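Local atomic coordinates of molybdopterin synthase catalytic subunit (Homo sapiens, PDB entry 5MPO), a protein that catalyses the transfer of sulfur from the thiocarboxylated small subunit MOCS2A to precursor Z, forming the dithiolene group of molybdopterin in a heterotetrameric synthase. Residues 51-55 and 103-107. Sequence-based numbering, arbitrary orientation.
Sequences GTTRN and VPVSE
Strand end meets turn in this contact: the chain leaving strand 45-52 docks on the type II beta turn Pro104-Glu107, which links strand 101-104 of one sheet to strand 108-116 of the other. The turn is defined by Val105 (phi/psi -53/138) and Ser106 (68/2), and closed by Glu107 N to Pro104 O at 3.1 Å. Thr53, extended at -73/121, lies opposite it, with its CA 4.6 Å from that of Val105. Two backbone hydrogen bonds set the register: Thr53 N to Glu107 O (3.2 Å, 159° at the hydrogen) and Ser106 N to Thr53 O (2.9 Å, 179°). The same acceptors receive CA-H...O contacts, Thr52 CA to Glu107 O at 3.4 Å and Val105 CA to Thr53 O at 3.6 Å. Thr53 points its CB toward the turn, and its m rotamer lets OG1 donate to Val103 O at 2.9 Å. Val105 adds apolar packing: its CG2 lies 4.1 Å from Thr53 CG2 and 3.9 Å from Asn55 CB. The CA-to-CB bonds of Arg54 and Glu107 point away; Glu107 forms a salt bridge with Arg99. Around the contact, Gly51 pairs with Ser109 and Ile110, Asn55 pairs with Val62, and Thr52 OG1 bonds to Cys43 O of the second copy of this protein, placing the contact in the dimer interface. Arg54's side chain is about 7 Å from that of Glu143, a predicted substrate-binding residue, so this inter-sheet junction of the MoaE fold probably borders the substrate site. Its polar part is two main-chain bonds and one from a hydroxyl, all centred on buried Thr53.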
ATOM      1  N   GLY C  51       1.887  -3.648   9.258  1.00 55.93           N
ATOM      2  CA  GLY C  51       2.168  -5.001   9.721  1.00 49.25           C
ATOM      3  C   GLY C  51       1.530  -5.097  11.096  1.00 48.85           C
ATOM      4  O   GLY C  51       1.753  -4.250  11.952  1.00 47.46           O
ATOM      5  N   THR C  52       0.751  -6.146  11.291  1.00 48.92           N
ATOM      6  CA  THR C  52      -0.068  -6.355  12.477  1.00 50.96           C
ATOM      7  C   THR C  52       0.183  -7.737  13.037  1.00 51.84           C
ATOM      8  O   THR C  52       0.463  -8.667  12.298  1.00 56.28           O
ATOM      9  CB  THR C  52      -1.577  -6.242  12.160  1.00 48.04           C
ATOM     10  OG1 THR C  52      -1.886  -6.961  10.957  1.00 60.25           O
ATOM     11  CG2 THR C  52      -1.976  -4.805  12.003  1.00 49.37           C
ATOM     12  N   THR C  53       0.057  -7.863  14.357  1.00 58.36           N
ATOM     13  CA  THR C  53       0.219  -9.140  15.024  1.00 57.13           C
ATOM     14  C   THR C  53      -1.004 -10.048  14.730  1.00 54.06           C
ATOM     15  O   THR C  53      -2.144  -9.681  15.017  1.00 52.48           O
ATOM     16  CB  THR C  53       0.379  -8.968  16.548  1.00 60.21           C
ATOM     17  OG1 THR C  53       1.544  -8.187  16.846  1.00 59.63           O
ATOM     18  CG2 THR C  53       0.494 -10.347  17.220  1.00 63.19           C
ATOM     19  N   ARG C  54      -0.741 -11.210  14.132  1.00 59.04           N
ATOM     20  CA  ARG C  54      -1.745 -12.268  13.986  1.00 60.05           C
ATOM     21  C   ARG C  54      -1.899 -13.030  15.275  1.00 61.16           C
ATOM     22  O   ARG C  54      -0.894 -13.296  15.925  1.00 66.67           O
ATOM     23  CB  ARG C  54      -1.319 -13.312  12.954  1.00 63.77           C
ATOM     24  CG  ARG C  54      -1.538 -12.867  11.544  1.00 68.60           C
ATOM     25  CD  ARG C  54      -0.451 -13.401  10.652  1.00 74.42           C
ATOM     26  NE  ARG C  54      -0.474 -14.853  10.665  1.00 77.09           N
ATOM     27  CZ  ARG C  54       0.587 -15.630  10.456  1.00 81.24           C
ATOM     28  NH1 ARG C  54       1.811 -15.116  10.247  1.00 87.08           N
ATOM     29  NH2 ARG C  54       0.424 -16.939  10.469  1.00 77.74           N
ATOM     30  N   ASN C  55      -3.131 -13.474  15.556  1.00 57.64           N
ATOM     31  CA  ASN C  55      -3.453 -14.336  16.703  1.00 56.70           C
ATOM     32  C   ASN C  55      -3.126 -15.803  16.527  1.00 54.81           C
ATOM     33  O   ASN C  55      -3.639 -16.593  17.291  1.00 60.76           O
ATOM     34  CB  ASN C  55      -4.927 -14.222  17.126  1.00 56.13           C
ATOM     35  CG  ASN C  55      -5.921 -14.906  16.124  1.00 62.17           C
ATOM     36  OD1 ASN C  55      -5.576 -15.744  15.244  1.00 59.58           O
ATOM     37  ND2 ASN C  55      -7.160 -14.510  16.256  1.00 56.74           N
ATOM     38  N   VAL C 103       3.832  -6.129  21.052  1.00 57.47           N
ATOM     39  CA  VAL C 103       2.819  -5.709  20.077  1.00 62.52           C
ATOM     40  C   VAL C 103       1.723  -6.747  20.185  1.00 58.26           C
ATOM     41  O   VAL C 103       1.871  -7.872  19.670  1.00 53.65           O
ATOM     42  CB  VAL C 103       3.377  -5.623  18.644  1.00 59.19           C
ATOM     43  CG1 VAL C 103       2.339  -5.044  17.693  1.00 54.53           C
ATOM     44  CG2 VAL C 103       4.636  -4.774  18.657  1.00 64.28           C
ATOM     45  N   PRO C 104       0.649  -6.399  20.900  1.00 55.04           N
ATOM     46  CA  PRO C 104      -0.452  -7.370  20.985  1.00 65.04           C
ATOM     47  C   PRO C 104      -1.201  -7.546  19.634  1.00 65.71           C
ATOM     48  O   PRO C 104      -0.972  -6.802  18.658  1.00 59.05           O
ATOM     49  CB  PRO C 104      -1.361  -6.768  22.056  1.00 60.60           C
ATOM     50  CG  PRO C 104      -1.145  -5.301  21.896  1.00 64.60           C
ATOM     51  CD  PRO C 104       0.324  -5.138  21.580  1.00 57.42           C
ATOM     52  N   VAL C 105      -2.064  -8.553  19.619  1.00 62.80           N
ATOM     53  CA  VAL C 105      -2.845  -8.936  18.460  1.00 58.27           C
ATOM     54  C   VAL C 105      -3.613  -7.748  17.890  1.00 54.98           C
ATOM     55  O   VAL C 105      -4.172  -6.933  18.615  1.00 51.31           O
ATOM     56  CB  VAL C 105      -3.823 -10.082  18.800  1.00 62.31           C
ATOM     57  CG1 VAL C 105      -4.855 -10.282  17.687  1.00 65.76           C
ATOM     58  CG2 VAL C 105      -3.045 -11.385  19.047  1.00 63.87           C
ATOM     59  N   SER C 106      -3.605  -7.660  16.569  1.00 58.67           N
ATOM     60  CA  SER C 106      -4.278  -6.602  15.827  1.00 64.10           C
ATOM     61  C   SER C 106      -3.712  -5.198  15.956  1.00 55.83           C
ATOM     62  O   SER C 106      -4.253  -4.288  15.360  1.00 62.37           O
ATOM     63  CB  SER C 106      -5.786  -6.609  16.099  1.00 59.47           C
ATOM     64  OG  SER C 106      -6.314  -7.757  15.462  1.00 69.65           O
ATOM     65  N   GLU C 107      -2.625  -5.001  16.691  1.00 64.21           N
ATOM     66  CA  GLU C 107      -1.965  -3.684  16.729  1.00 57.28           C
ATOM     67  C   GLU C 107      -0.758  -3.764  15.832  1.00 53.64           C
ATOM     68  O   GLU C 107      -0.245  -4.867  15.519  1.00 55.81           O
ATOM     69  CB  GLU C 107      -1.600  -3.290  18.142  1.00 61.80           C
ATOM     70  CG  GLU C 107      -2.823  -3.134  19.038  1.00 58.74           C
ATOM     71  CD  GLU C 107      -2.459  -2.731  20.455  1.00 62.16           C
ATOM     72  OE1 GLU C 107      -1.314  -2.329  20.743  1.00 60.87           O
ATOM     73  OE2 GLU C 107      -3.316  -2.863  21.319  1.00 75.69           O
TER